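GTPase activator-like protein (PDB 5HIU) probably acts as a GTPase activator, being the Chaetomium thermophilum counterpart of TSC2, of which this chain forms the N-terminal, all-helical solenoid part. Local coordinates at residues M213-C218 with K249-V254; V233-V238 with W270-I275; F240-T245 with R278-Q283. All blocks are in the same frame, centred on the assembly; numbering follows the deposited sequence.

Interaction 1: residues M213-C218 with K249-V254; sequences MLLKIC and KYCIQV
Within the alpha-solenoid of this all-helical chain, L215 of helix 204-219 packs against V254 and Y250 of helix 245-261, a contact between two helices of one layer that are not consecutive in the chain. The short segments run nearly parallel, their axes 24° apart and 10.5 Å distant at closest approach. L215 contributes most to the contact. Its CG stands anti to its own carbonyl carbon (chi1 -62°), and the two methyls beyond it divide the opposing surface. CD1 reaches the base of Y250, 3.6 Å from Y250 CB, and also lies 3.8 Å from the backbone N of C251. L215 and Y250 cross at about a right angle, and the tyrosine leads its phenol away from the contact, leaving the CB to do the touching. CD2 turns to V254 instead, 3.8 Å from V254 CB and equally near V254 CG2. The branches of V254 are split in the same manner: CG2 faces L215, whereas CG1, anti to the backbone N (chi1 166°), is directed at C218. The interface is apolar and largely buried. Helix 224-240 closes it from the second layer through I234, which packs on L215, and V254 also touches M219 one residue beyond the segment. At the C218 end, V254 CG1 packs close, 3.4 Å from C218 CB and 3.7 Å from C218 SG.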
ATOM      1  N   MET A 213      -9.918  -0.607  -2.946  1.00 54.93           N
ATOM      2  CA  MET A 213     -10.189  -0.170  -1.591  1.00 60.50           C
ATOM      3  C   MET A 213      -8.914   0.364  -0.907  1.00 60.47           C
ATOM      4  O   MET A 213      -8.951   1.407  -0.240  1.00 56.96           O
ATOM      5  CB  MET A 213     -10.773  -1.353  -0.814  1.00 63.36           C
ATOM      6  CG  MET A 213     -11.366  -1.048   0.543  1.00 65.69           C
ATOM      7  SD  MET A 213     -12.770   0.056   0.428  1.00 74.59           S
ATOM      8  CE  MET A 213     -12.068   1.606   1.009  1.00 66.27           C
ATOM      9  N   LEU A 214      -7.788  -0.331  -1.097  1.00 54.98           N
ATOM     10  CA  LEU A 214      -6.531   0.083  -0.476  1.00 56.39           C
ATOM     11  C   LEU A 214      -6.007   1.387  -1.048  1.00 58.08           C
ATOM     12  O   LEU A 214      -5.389   2.186  -0.337  1.00 53.62           O
ATOM     13  CB  LEU A 214      -5.454  -0.944  -0.702  1.00 54.39           C
ATOM     14  CG  LEU A 214      -5.762  -2.327  -0.200  1.00 53.30           C
ATOM     15  CD1 LEU A 214      -4.931  -3.267  -1.034  1.00 53.34           C
ATOM     16  CD2 LEU A 214      -5.479  -2.448   1.289  1.00 55.24           C
ATOM     17  N   LEU A 215      -6.229   1.588  -2.339  1.00 57.48           N
ATOM     18  CA  LEU A 215      -5.693   2.762  -2.976  1.00 61.40           C
ATOM     19  C   LEU A 215      -6.495   3.978  -2.573  1.00 62.99           C
ATOM     20  O   LEU A 215      -5.928   5.045  -2.359  1.00 69.51           O
ATOM     21  CB  LEU A 215      -5.673   2.592  -4.480  1.00 61.89           C
ATOM     22  CG  LEU A 215      -4.794   1.448  -4.951  1.00 62.60           C
ATOM     23  CD1 LEU A 215      -4.786   1.445  -6.465  1.00 63.86           C
ATOM     24  CD2 LEU A 215      -3.370   1.502  -4.403  1.00 59.71           C
ATOM     25  N   LYS A 216      -7.809   3.816  -2.473  1.00 63.78           N
ATOM     26  CA  LYS A 216      -8.682   4.865  -1.929  1.00 68.95           C
ATOM     27  C   LYS A 216      -8.058   5.344  -0.612  1.00 63.64           C
ATOM     28  O   LYS A 216      -7.653   6.502  -0.455  1.00 61.41           O
ATOM     29  CB  LYS A 216     -10.079   4.283  -1.686  1.00 80.45           C
ATOM     30  CG  LYS A 216     -11.238   5.265  -1.706  1.00 93.28           C
ATOM     31  CD  LYS A 216     -12.575   4.517  -1.663  1.00 97.17           C
ATOM     32  CE  LYS A 216     -13.546   5.074  -2.695  1.00108.15           C
ATOM     33  NZ  LYS A 216     -14.931   4.541  -2.550  1.00114.38           N
ATOM     34  N   ILE A 217      -7.926   4.411   0.316  1.00 55.49           N
ATOM     35  CA  ILE A 217      -7.378   4.717   1.620  1.00 55.16           C
ATOM     36  C   ILE A 217      -6.002   5.370   1.508  1.00 53.30           C
ATOM     37  O   ILE A 217      -5.693   6.301   2.241  1.00 54.52           O
ATOM     38  CB  ILE A 217      -7.331   3.460   2.484  1.00 54.48           C
ATOM     39  CG1 ILE A 217      -8.768   3.012   2.783  1.00 56.67           C
ATOM     40  CG2 ILE A 217      -6.577   3.704   3.775  1.00 51.20           C
ATOM     41  CD1 ILE A 217      -8.858   1.575   3.244  1.00 61.72           C
ATOM     42  N   CYS A 218      -5.189   4.906   0.573  1.00 55.41           N
ATOM     43  CA  CYS A 218      -3.896   5.513   0.326  1.00 52.75           C
ATOM     44  C   CYS A 218      -3.999   6.993  -0.010  1.00 55.19           C
ATOM     45  O   CYS A 218      -3.293   7.823   0.551  1.00 51.61           O
ATOM     46  CB  CYS A 218      -3.181   4.790  -0.802  1.00 54.53           C
ATOM     47  SG  CYS A 218      -2.346   3.277  -0.271  1.00 55.76           S
ATOM     48  N   LYS A 249      -1.294   0.372 -13.311  1.00 71.27           N
ATOM     49  CA  LYS A 249      -1.131   1.812 -13.374  1.00 71.80           C
ATOM     50  C   LYS A 249      -1.463   2.434 -12.018  1.00 72.68           C
ATOM     51  O   LYS A 249      -0.676   3.214 -11.473  1.00 74.16           O
ATOM     52  CB  LYS A 249      -2.010   2.417 -14.469  1.00 77.04           C
ATOM     53  CG  LYS A 249      -1.883   3.931 -14.583  1.00 77.53           C
ATOM     54  CD  LYS A 249      -2.633   4.494 -15.775  1.00 82.16           C
ATOM     55  CE  LYS A 249      -2.670   6.009 -15.670  1.00 85.80           C
ATOM     56  NZ  LYS A 249      -3.043   6.709 -16.934  1.00 90.90           N
ATOM     57  N   TYR A 250      -2.612   2.063 -11.463  1.00 72.87           N
ATOM     58  CA  TYR A 250      -3.105   2.690 -10.248  1.00 70.32           C
ATOM     59  C   TYR A 250      -2.190   2.376  -9.050  1.00 64.23           C
ATOM     60  O   TYR A 250      -1.817   3.290  -8.305  1.00 65.29           O
ATOM     61  CB  TYR A 250      -4.575   2.286 -10.008  1.00 78.99           C
ATOM     62  CG  TYR A 250      -5.595   2.949 -10.949  1.00 87.09           C
ATOM     63  CD1 TYR A 250      -5.190   3.695 -12.063  1.00 90.52           C
ATOM     64  CD2 TYR A 250      -6.969   2.815 -10.720  1.00 91.93           C
ATOM     65  CE1 TYR A 250      -6.114   4.300 -12.895  1.00 98.46           C
ATOM     66  CE2 TYR A 250      -7.901   3.414 -11.552  1.00 93.86           C
ATOM     67  CZ  TYR A 250      -7.461   4.155 -12.634  1.00102.85           C
ATOM     68  OH  TYR A 250      -8.359   4.755 -13.471  1.00117.07           O
ATOM     69  N   CYS A 251      -1.803   1.115  -8.864  1.00 57.52           N
ATOM     70  CA  CYS A 251      -0.784   0.790  -7.839  1.00 55.47           C
ATOM     71  C   CYS A 251       0.506   1.627  -8.005  1.00 52.82           C
ATOM     72  O   CYS A 251       0.997   2.242  -7.061  1.00 48.13           O
ATOM     73  CB  CYS A 251      -0.423  -0.679  -7.907  1.00 55.53           C
ATOM     74  SG  CYS A 251      -1.790  -1.758  -7.468  1.00 57.68           S
ATOM     75  N   ILE A 252       1.022   1.679  -9.225  1.00 51.91           N
ATOM     76  CA  ILE A 252       2.208   2.469  -9.509  1.00 54.64           C
ATOM     77  C   ILE A 252       1.950   3.951  -9.252  1.00 59.79           C
ATOM     78  O   ILE A 252       2.761   4.609  -8.572  1.00 58.08           O
ATOM     79  CB  ILE A 252       2.742   2.244 -10.946  1.00 55.29           C
ATOM     80  CG1 ILE A 252       3.148   0.780 -11.170  1.00 53.78           C
ATOM     81  CG2 ILE A 252       3.948   3.121 -11.209  1.00 56.91           C
ATOM     82  CD1 ILE A 252       4.139   0.228 -10.155  1.00 49.78           C
ATOM     83  N   GLN A 253       0.841   4.486  -9.770  1.00 62.92           N
ATOM     84  CA  GLN A 253       0.450   5.854  -9.403  1.00 65.09           C
ATOM     85  C   GLN A 253       0.564   6.023  -7.894  1.00 64.72           C
ATOM     86  O   GLN A 253       1.282   6.903  -7.402  1.00 68.94           O
ATOM     87  CB  GLN A 253      -0.985   6.187  -9.805  1.00 69.41           C
ATOM     88  CG  GLN A 253      -1.148   6.694 -11.219  1.00 75.24           C
ATOM     89  CD  GLN A 253      -2.446   7.458 -11.411  1.00 82.17           C
ATOM     90  OE1 GLN A 253      -3.464   7.135 -10.798  1.00 84.86           O
ATOM     91  NE2 GLN A 253      -2.420   8.473 -12.274  1.00 86.90           N
ATOM     92  N   VAL A 254      -0.131   5.174  -7.152  1.00 55.29           N
ATOM     93  CA  VAL A 254      -0.282   5.460  -5.738  1.00 57.06           C
ATOM     94  C   VAL A 254       1.044   5.310  -5.041  1.00 54.81           C
ATOM     95  O   VAL A 254       1.459   6.203  -4.296  1.00 63.04           O
ATOM     96  CB  VAL A 254      -1.373   4.606  -5.079  1.00 57.66           C
ATOM     97  CG1 VAL A 254      -1.281   4.672  -3.567  1.00 56.06           C
ATOM     98  CG2 VAL A 254      -2.735   5.082  -5.544  1.00 61.02           C
TER

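Interaction 2: residues V233-V238 with W270-I275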
ATOM      1  N   VAL A 233       0.014  -4.391   2.557  1.00 41.91           N
ATOM      2  CA  VAL A 233      -1.003  -5.228   1.946  1.00 42.33           C
ATOM      3  C   VAL A 233      -0.640  -5.485   0.496  1.00 42.23           C
ATOM      4  O   VAL A 233      -0.734  -6.602   0.015  1.00 52.91           O
ATOM      5  CB  VAL A 233      -2.408  -4.645   2.098  1.00 45.38           C
ATOM      6  CG1 VAL A 233      -3.369  -5.244   1.081  1.00 49.62           C
ATOM      7  CG2 VAL A 233      -2.910  -4.898   3.502  1.00 43.05           C
ATOM      8  N   ILE A 234      -0.183  -4.458  -0.183  1.00 44.97           N
ATOM      9  CA  ILE A 234       0.168  -4.564  -1.585  1.00 46.02           C
ATOM     10  C   ILE A 234       1.419  -5.385  -1.759  1.00 41.99           C
ATOM     11  O   ILE A 234       1.491  -6.207  -2.648  1.00 42.41           O
ATOM     12  CB  ILE A 234       0.308  -3.173  -2.231  1.00 49.04           C
ATOM     13  CG1 ILE A 234      -1.081  -2.572  -2.404  1.00 50.85           C
ATOM     14  CG2 ILE A 234       0.989  -3.260  -3.600  1.00 50.63           C
ATOM     15  CD1 ILE A 234      -1.046  -1.069  -2.552  1.00 55.79           C
ATOM     16  N   GLU A 235       2.402  -5.168  -0.897  1.00 47.46           N
ATOM     17  CA  GLU A 235       3.582  -6.034  -0.850  1.00 45.98           C
ATOM     18  C   GLU A 235       3.088  -7.468  -0.776  1.00 44.00           C
ATOM     19  O   GLU A 235       3.551  -8.314  -1.509  1.00 48.74           O
ATOM     20  CB  GLU A 235       4.433  -5.658   0.351  1.00 50.30           C
ATOM     21  CG  GLU A 235       5.750  -6.393   0.546  1.00 57.26           C
ATOM     22  CD  GLU A 235       6.467  -5.988   1.841  1.00 61.83           C
ATOM     23  OE1 GLU A 235       6.008  -5.065   2.551  1.00 71.07           O
ATOM     24  OE2 GLU A 235       7.501  -6.592   2.173  1.00 68.22           O
ATOM     25  N   SER A 236       2.113  -7.738   0.081  1.00 43.58           N
ATOM     26  CA  SER A 236       1.633  -9.080   0.240  1.00 45.41           C
ATOM     27  C   SER A 236       1.080  -9.572  -1.054  1.00 50.34           C
ATOM     28  O   SER A 236       1.393 -10.690  -1.481  1.00 51.38           O
ATOM     29  CB  SER A 236       0.538  -9.163   1.280  1.00 46.57           C
ATOM     30  OG  SER A 236       1.104  -9.443   2.528  1.00 56.68           O
ATOM     31  N   LEU A 237       0.230  -8.763  -1.675  1.00 50.19           N
ATOM     32  CA  LEU A 237      -0.372  -9.202  -2.905  1.00 53.84           C
ATOM     33  C   LEU A 237       0.725  -9.649  -3.826  1.00 56.82           C
ATOM     34  O   LEU A 237       0.738 -10.802  -4.274  1.00 59.45           O
ATOM     35  CB  LEU A 237      -1.200  -8.114  -3.563  1.00 52.57           C
ATOM     36  CG  LEU A 237      -2.593  -7.962  -2.979  1.00 57.76           C
ATOM     37  CD1 LEU A 237      -3.369  -6.967  -3.826  1.00 62.38           C
ATOM     38  CD2 LEU A 237      -3.342  -9.285  -2.936  1.00 63.65           C
ATOM     39  N   VAL A 238       1.676  -8.758  -4.075  1.00 52.86           N
ATOM     40  CA  VAL A 238       2.709  -9.060  -5.063  1.00 56.07           C
ATOM     41  C   VAL A 238       3.602 -10.196  -4.599  1.00 52.99           C
ATOM     42  O   VAL A 238       4.021 -11.000  -5.388  1.00 60.96           O
ATOM     43  CB  VAL A 238       3.532  -7.824  -5.500  1.00 56.58           C
ATOM     44  CG1 VAL A 238       2.626  -6.789  -6.147  1.00 55.74           C
ATOM     45  CG2 VAL A 238       4.277  -7.203  -4.340  1.00 59.94           C
ATOM     46  N   TRP A 270       9.563   1.822  -1.881  1.00 50.15           N
ATOM     47  CA  TRP A 270      10.487   1.427  -2.910  1.00 49.20           C
ATOM     48  C   TRP A 270      10.557  -0.093  -2.878  1.00 52.63           C
ATOM     49  O   TRP A 270      10.577  -0.765  -3.922  1.00 49.50           O
ATOM     50  CB  TRP A 270      11.864   2.055  -2.731  1.00 52.35           C
ATOM     51  CG  TRP A 270      12.805   1.364  -3.592  1.00 53.82           C
ATOM     52  CD1 TRP A 270      13.800   0.540  -3.209  1.00 56.77           C
ATOM     53  CD2 TRP A 270      12.767   1.330  -5.011  1.00 56.18           C
ATOM     54  NE1 TRP A 270      14.415   0.005  -4.309  1.00 63.37           N
ATOM     55  CE2 TRP A 270      13.786   0.467  -5.432  1.00 59.62           C
ATOM     56  CE3 TRP A 270      11.959   1.937  -5.970  1.00 56.83           C
ATOM     57  CZ2 TRP A 270      14.040   0.214  -6.770  1.00 62.79           C
ATOM     58  CZ3 TRP A 270      12.202   1.674  -7.302  1.00 58.35           C
ATOM     59  CH2 TRP A 270      13.240   0.838  -7.692  1.00 61.64           C
ATOM     60  N   HIS A 271      10.548  -0.646  -1.670  1.00 55.64           N
ATOM     61  CA  HIS A 271      10.625  -2.104  -1.526  1.00 54.15           C
ATOM     62  C   HIS A 271       9.502  -2.760  -2.315  1.00 51.47           C
ATOM     63  O   HIS A 271       9.696  -3.675  -3.123  1.00 52.18           O
ATOM     64  CB  HIS A 271      10.555  -2.484  -0.059  1.00 53.72           C
ATOM     65  CG  HIS A 271      10.966  -3.890   0.199  1.00 62.58           C
ATOM     66  ND1 HIS A 271      10.080  -4.947   0.130  1.00 65.57           N
ATOM     67  CD2 HIS A 271      12.170  -4.422   0.506  1.00 66.20           C
ATOM     68  CE1 HIS A 271      10.719  -6.070   0.391  1.00 64.66           C
ATOM     69  NE2 HIS A 271      11.987  -5.778   0.628  1.00 71.78           N
ATOM     70  N   THR A 272       8.307  -2.244  -2.118  1.00 50.51           N
ATOM     71  CA  THR A 272       7.162  -2.782  -2.815  1.00 51.43           C
ATOM     72  C   THR A 272       7.264  -2.523  -4.311  1.00 48.82           C
ATOM     73  O   THR A 272       6.943  -3.404  -5.110  1.00 53.30           O
ATOM     74  CB  THR A 272       5.854  -2.250  -2.204  1.00 50.30           C
ATOM     75  OG1 THR A 272       5.851  -2.535  -0.797  1.00 57.79           O
ATOM     76  CG2 THR A 272       4.672  -2.912  -2.823  1.00 51.01           C
ATOM     77  N   ILE A 273       7.727  -1.342  -4.703  1.00 46.63           N
ATOM     78  CA  ILE A 273       7.843  -1.050  -6.126  1.00 45.80           C
ATOM     79  C   ILE A 273       8.925  -1.949  -6.722  1.00 46.22           C
ATOM     80  O   ILE A 273       8.809  -2.340  -7.893  1.00 42.67           O
ATOM     81  CB  ILE A 273       8.129   0.446  -6.400  1.00 49.97           C
ATOM     82  CG1 ILE A 273       6.889   1.285  -6.116  1.00 49.87           C
ATOM     83  CG2 ILE A 273       8.522   0.701  -7.851  1.00 53.22           C
ATOM     84  CD1 ILE A 273       7.210   2.753  -5.929  1.00 50.80           C
ATOM     85  N   SER A 274       9.966  -2.285  -5.943  1.00 46.91           N
ATOM     86  CA  SER A 274      11.055  -3.076  -6.504  1.00 56.15           C
ATOM     87  C   SER A 274      10.529  -4.443  -6.863  1.00 60.64           C
ATOM     88  O   SER A 274      10.767  -4.944  -7.973  1.00 63.96           O
ATOM     89  CB  SER A 274      12.263  -3.182  -5.571  1.00 61.41           C
ATOM     90  OG  SER A 274      11.864  -3.487  -4.251  1.00 75.24           O
ATOM     91  N   ILE A 275       9.778  -5.034  -5.937  1.00 61.10           N
ATOM     92  CA  ILE A 275       9.189  -6.342  -6.177  1.00 56.97           C
ATOM     93  C   ILE A 275       8.432  -6.286  -7.495  1.00 59.24           C
ATOM     94  O   ILE A 275       8.690  -7.079  -8.396  1.00 74.86           O
ATOM     95  CB  ILE A 275       8.264  -6.762  -5.026  1.00 52.41           C
ATOM     96  CG1 ILE A 275       9.106  -7.109  -3.795  1.00 51.04           C
ATOM     97  CG2 ILE A 275       7.412  -7.946  -5.437  1.00 52.98           C
ATOM     98  CD1 ILE A 275       8.392  -6.960  -2.465  1.00 49.35           C
TER
HETATM   99  O   HOH W   1       7.324  -2.775   1.609  1.00 61.42           O
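E235 and T272 meet between helix 224-240 and helix 266-277, two non-consecutive helices of the alpha-solenoid that lie side by side in one layer; the axes of segments 233-238 and 270-275 approach to 9.5 Å at 19°. The two side chains cross at about a right angle, with E235 CB 3.6 Å from T272 OG1. E235 CG, anti to its backbone N (chi1 -177°), meets I275 CD1, and these side chains too are roughly at right angles. The chain stays extended beyond CG, and the carboxylate ends beside the H271 ring, its plane turned 58° from that of the imidazole; E235 OE2 stands 3.7 Å from both H271 ND1 and H271 CE1, approaching the ring obliquely. The other oxygen, OE1, is hydrogen-bonded to H232 ND1, about one turn earlier, and accepts a weak hydrogen bond from a water 2.8 Å away. That same water is also 2.8 Å from T272 OG1, which makes a weak hydrogen bond with E268 O as well, so one water bridges the two helices, weakly on the E235 side. Deeper in, the T272 and I234 side chains cross at about a right angle, with T272 CG2 3.8 Å from I234 CG2. One turn on, V238 and I275 slant across each other; V238 CG1 stands anti to the carbonyl carbon, leaving CG2 in the crowded position between backbone N and carbonyl carbon, where it meets I275 CG2 at 3.4 Å.

Interaction 3: residues F240-T245 with R278-Q283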
ATOM      1  N   PHE A 240       2.790 -12.763  -2.578  1.00 55.45           N
ATOM      2  CA  PHE A 240       2.121 -14.088  -2.462  1.00 55.64           C
ATOM      3  C   PHE A 240       1.023 -14.422  -3.462  1.00 54.84           C
ATOM      4  O   PHE A 240       0.628 -15.563  -3.550  1.00 59.91           O
ATOM      5  CB  PHE A 240       1.571 -14.258  -1.064  1.00 53.13           C
ATOM      6  CG  PHE A 240       2.616 -14.145  -0.002  1.00 52.90           C
ATOM      7  CD1 PHE A 240       3.560 -15.146   0.161  1.00 52.14           C
ATOM      8  CD2 PHE A 240       2.668 -13.033   0.831  1.00 46.91           C
ATOM      9  CE1 PHE A 240       4.536 -15.039   1.140  1.00 52.35           C
ATOM     10  CE2 PHE A 240       3.644 -12.930   1.815  1.00 46.13           C
ATOM     11  CZ  PHE A 240       4.575 -13.924   1.966  1.00 48.61           C
ATOM     12  N   GLY A 241       0.550 -13.434  -4.207  1.00 57.56           N
ATOM     13  CA  GLY A 241      -0.432 -13.628  -5.265  1.00 57.04           C
ATOM     14  C   GLY A 241      -0.068 -12.766  -6.455  1.00 62.16           C
ATOM     15  O   GLY A 241       1.096 -12.772  -6.891  1.00 64.86           O
ATOM     16  N   SER A 242      -1.041 -12.003  -6.963  1.00 64.08           N
ATOM     17  CA  SER A 242      -0.824 -11.139  -8.130  1.00 63.43           C
ATOM     18  C   SER A 242      -1.786  -9.976  -8.254  1.00 62.25           C
ATOM     19  O   SER A 242      -2.952 -10.081  -7.935  1.00 68.59           O
ATOM     20  CB  SER A 242      -0.896 -11.932  -9.417  1.00 70.87           C
ATOM     21  OG  SER A 242      -0.888 -11.056 -10.536  1.00 81.16           O
ATOM     22  N   ILE A 243      -1.242  -8.862  -8.716  1.00 69.80           N
ATOM     23  CA  ILE A 243      -1.981  -7.696  -9.152  1.00 72.85           C
ATOM     24  C   ILE A 243      -2.410  -7.897 -10.625  1.00 74.87           C
ATOM     25  O   ILE A 243      -1.579  -8.147 -11.497  1.00 72.29           O
ATOM     26  CB  ILE A 243      -1.090  -6.445  -9.053  1.00 74.27           C
ATOM     27  CG1 ILE A 243      -0.714  -6.185  -7.607  1.00 82.65           C
ATOM     28  CG2 ILE A 243      -1.786  -5.214  -9.604  1.00 82.46           C
ATOM     29  CD1 ILE A 243       0.331  -5.097  -7.465  1.00 90.85           C
ATOM     30  N   PRO A 244      -3.709  -7.779 -10.911  1.00 77.23           N
ATOM     31  CA  PRO A 244      -4.127  -7.918 -12.295  1.00 76.58           C
ATOM     32  C   PRO A 244      -3.594  -6.765 -13.121  1.00 75.85           C
ATOM     33  O   PRO A 244      -3.396  -5.686 -12.581  1.00 71.58           O
ATOM     34  CB  PRO A 244      -5.655  -7.842 -12.213  1.00 80.86           C
ATOM     35  CG  PRO A 244      -6.007  -8.101 -10.783  1.00 81.05           C
ATOM     36  CD  PRO A 244      -4.851  -7.570 -10.000  1.00 78.71           C
ATOM     37  N   THR A 245      -3.397  -6.990 -14.418  1.00 78.59           N
ATOM     38  CA  THR A 245      -2.771  -6.002 -15.297  1.00 84.89           C
ATOM     39  C   THR A 245      -3.461  -4.630 -15.253  1.00 86.38           C
ATOM     40  O   THR A 245      -2.798  -3.597 -15.140  1.00 92.16           O
ATOM     41  CB  THR A 245      -2.671  -6.497 -16.768  1.00 93.72           C
ATOM     42  OG1 THR A 245      -3.978  -6.706 -17.313  1.00102.00           O
ATOM     43  CG2 THR A 245      -1.865  -7.809 -16.868  1.00 95.10           C
ATOM     44  N   ARG A 278      10.704  -6.144 -10.610  1.00 69.76           N
ATOM     45  CA  ARG A 278      11.397  -7.380 -10.911  1.00 74.32           C
ATOM     46  C   ARG A 278      10.453  -8.526 -11.302  1.00 78.58           C
ATOM     47  O   ARG A 278      10.856  -9.683 -11.305  1.00 86.57           O
ATOM     48  CB  ARG A 278      12.251  -7.782  -9.713  1.00 74.85           C
ATOM     49  CG  ARG A 278      13.430  -6.858  -9.478  1.00 78.56           C
ATOM     50  CD  ARG A 278      14.142  -7.221  -8.190  1.00 81.40           C
ATOM     51  NE  ARG A 278      13.335  -6.811  -7.048  1.00 86.39           N
ATOM     52  CZ  ARG A 278      13.342  -7.391  -5.851  1.00 91.20           C
ATOM     53  NH1 ARG A 278      14.121  -8.434  -5.604  1.00 98.08           N
ATOM     54  NH2 ARG A 278      12.549  -6.922  -4.891  1.00 93.89           N
ATOM     55  N   SER A 279       9.211  -8.203 -11.654  1.00 81.16           N
ATOM     56  CA  SER A 279       8.174  -9.202 -11.890  1.00 79.42           C
ATOM     57  C   SER A 279       7.714  -9.036 -13.321  1.00 78.92           C
ATOM     58  O   SER A 279       8.166  -8.123 -14.010  1.00 78.50           O
ATOM     59  CB  SER A 279       6.991  -8.968 -10.946  1.00 74.17           C
ATOM     60  OG  SER A 279       6.012  -8.140 -11.565  1.00 73.48           O
ATOM     61  N   HIS A 280       6.810  -9.906 -13.764  1.00 78.42           N
ATOM     62  CA  HIS A 280       6.215  -9.798 -15.103  1.00 78.69           C
ATOM     63  C   HIS A 280       5.682  -8.406 -15.420  1.00 75.77           C
ATOM     64  O   HIS A 280       5.577  -8.017 -16.581  1.00 79.03           O
ATOM     65  CB  HIS A 280       5.106 -10.836 -15.295  1.00 85.14           C
ATOM     66  CG  HIS A 280       3.963 -10.706 -14.339  1.00 83.45           C
ATOM     67  ND1 HIS A 280       4.016 -11.171 -13.039  1.00 82.21           N
ATOM     68  CD2 HIS A 280       2.715 -10.208 -14.509  1.00 85.53           C
ATOM     69  CE1 HIS A 280       2.863 -10.936 -12.441  1.00 80.63           C
ATOM     70  NE2 HIS A 280       2.056 -10.355 -13.311  1.00 86.07           N
ATOM     71  N   HIS A 281       5.350  -7.656 -14.381  1.00 77.31           N
ATOM     72  CA  HIS A 281       4.885  -6.289 -14.547  1.00 77.21           C
ATOM     73  C   HIS A 281       6.017  -5.316 -14.909  1.00 71.23           C
ATOM     74  O   HIS A 281       5.764  -4.215 -15.405  1.00 66.24           O
ATOM     75  CB  HIS A 281       4.176  -5.838 -13.269  1.00 80.58           C
ATOM     76  CG  HIS A 281       2.880  -6.551 -13.004  1.00 84.74           C
ATOM     77  ND1 HIS A 281       1.838  -6.561 -13.907  1.00 90.65           N
ATOM     78  CD2 HIS A 281       2.453  -7.253 -11.927  1.00 86.60           C
ATOM     79  CE1 HIS A 281       0.829  -7.251 -13.404  1.00 92.83           C
ATOM     80  NE2 HIS A 281       1.174  -7.676 -12.201  1.00 92.49           N
ATOM     81  N   GLY A 282       7.259  -5.725 -14.654  1.00 70.89           N
ATOM     82  CA  GLY A 282       8.449  -4.912 -14.943  1.00 67.59           C
ATOM     83  C   GLY A 282       8.317  -4.086 -16.192  1.00 70.63           C
ATOM     84  O   GLY A 282       8.331  -2.855 -16.128  1.00 78.73           O
ATOM     85  N   GLN A 283       8.181  -4.762 -17.328  1.00 74.13           N
ATOM     86  CA  GLN A 283       8.034  -4.078 -18.616  1.00 83.02           C
ATOM     87  C   GLN A 283       6.881  -3.083 -18.609  1.00 82.35           C
ATOM     88  O   GLN A 283       7.060  -1.921 -18.972  1.00 77.95           O
ATOM     89  CB  GLN A 283       7.857  -5.080 -19.781  1.00 93.54           C
ATOM     90  CG  GLN A 283       9.159  -5.656 -20.338  1.00 98.35           C
ATOM     91  CD  GLN A 283      10.215  -4.579 -20.570  1.00103.30           C
ATOM     92  OE1 GLN A 283       9.951  -3.567 -21.228  1.00106.26           O
ATOM     93  NE2 GLN A 283      11.409  -4.777 -20.010  1.00104.28           N
TER
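H281 reaches across to I243 where the loop after helix 224-240 passes the start of helix 281-294, a meeting of two inter-helix turns at one edge of the alpha-solenoid. The imidazole makes the largest contribution. H281 CG stands anti to its carbonyl carbon (chi1 -68°), and from the ring beyond it H281 NE2 donates to I243 O at 2.9 Å. The N-H...O angle is only 125°, so the bond is weak, although the oxygen lies at the ring edge, close to its plane. H281 CE1, at 3.2 Å, is almost as near to the same oxygen. I243 O takes a second weak hydrogen bond from its own side of the contact, given by S242 OG. H280 folds against its neighbour: its CG occupies the position between backbone N and carbonyl carbon (chi1 61°), and H280 NE2 comes to lie 3.0 Å above the plane of the H281 ring, off towards the rim. S242 OG lies at the edge of the H280 ring, near its plane but 4.1 Å from H280 NE2. The backbone beneath H281 is fixed by S279, which caps the helix start: S279 OG accepts from H281 N at 2.9 Å in a fairly straight bond, and S279 OG also bonds to I276 O. L248 of helix 245-261 packs on the buried imidazole. If NE2 donates, H281 would carry a proton there, and with two imidazoles so close a positive charge on both would probably be disfavoured. Only the weak H281 NE2 to I243 O hydrogen bond crosses between the turns; the second donor to that oxygen, S242 OG, is local.

Overall arrangement
All three contacts join elements that are next but one along the chain, and their segments alternate: 213-218, 233-238, 240-245, 249-254, 270-275, 278-283. Interaction 1 pairs helices 204-219 and 245-261 in one layer, interaction 2 pairs helices 224-240 and 266-277 in the other, and interaction 3 joins the turns that follow the latter two helices. The centres of interactions 1 and 2 lie about 12 Å apart, those of interactions 2 and 3 about 10 Å, and those of interactions 1 and 3 about 15 Å. L214 and L215 pack on V233 and I234 between the layers, while I243 touches both V238 and C251. The two helix layers thus pack on each other near the middle of the chain, within the DUF3384 family region.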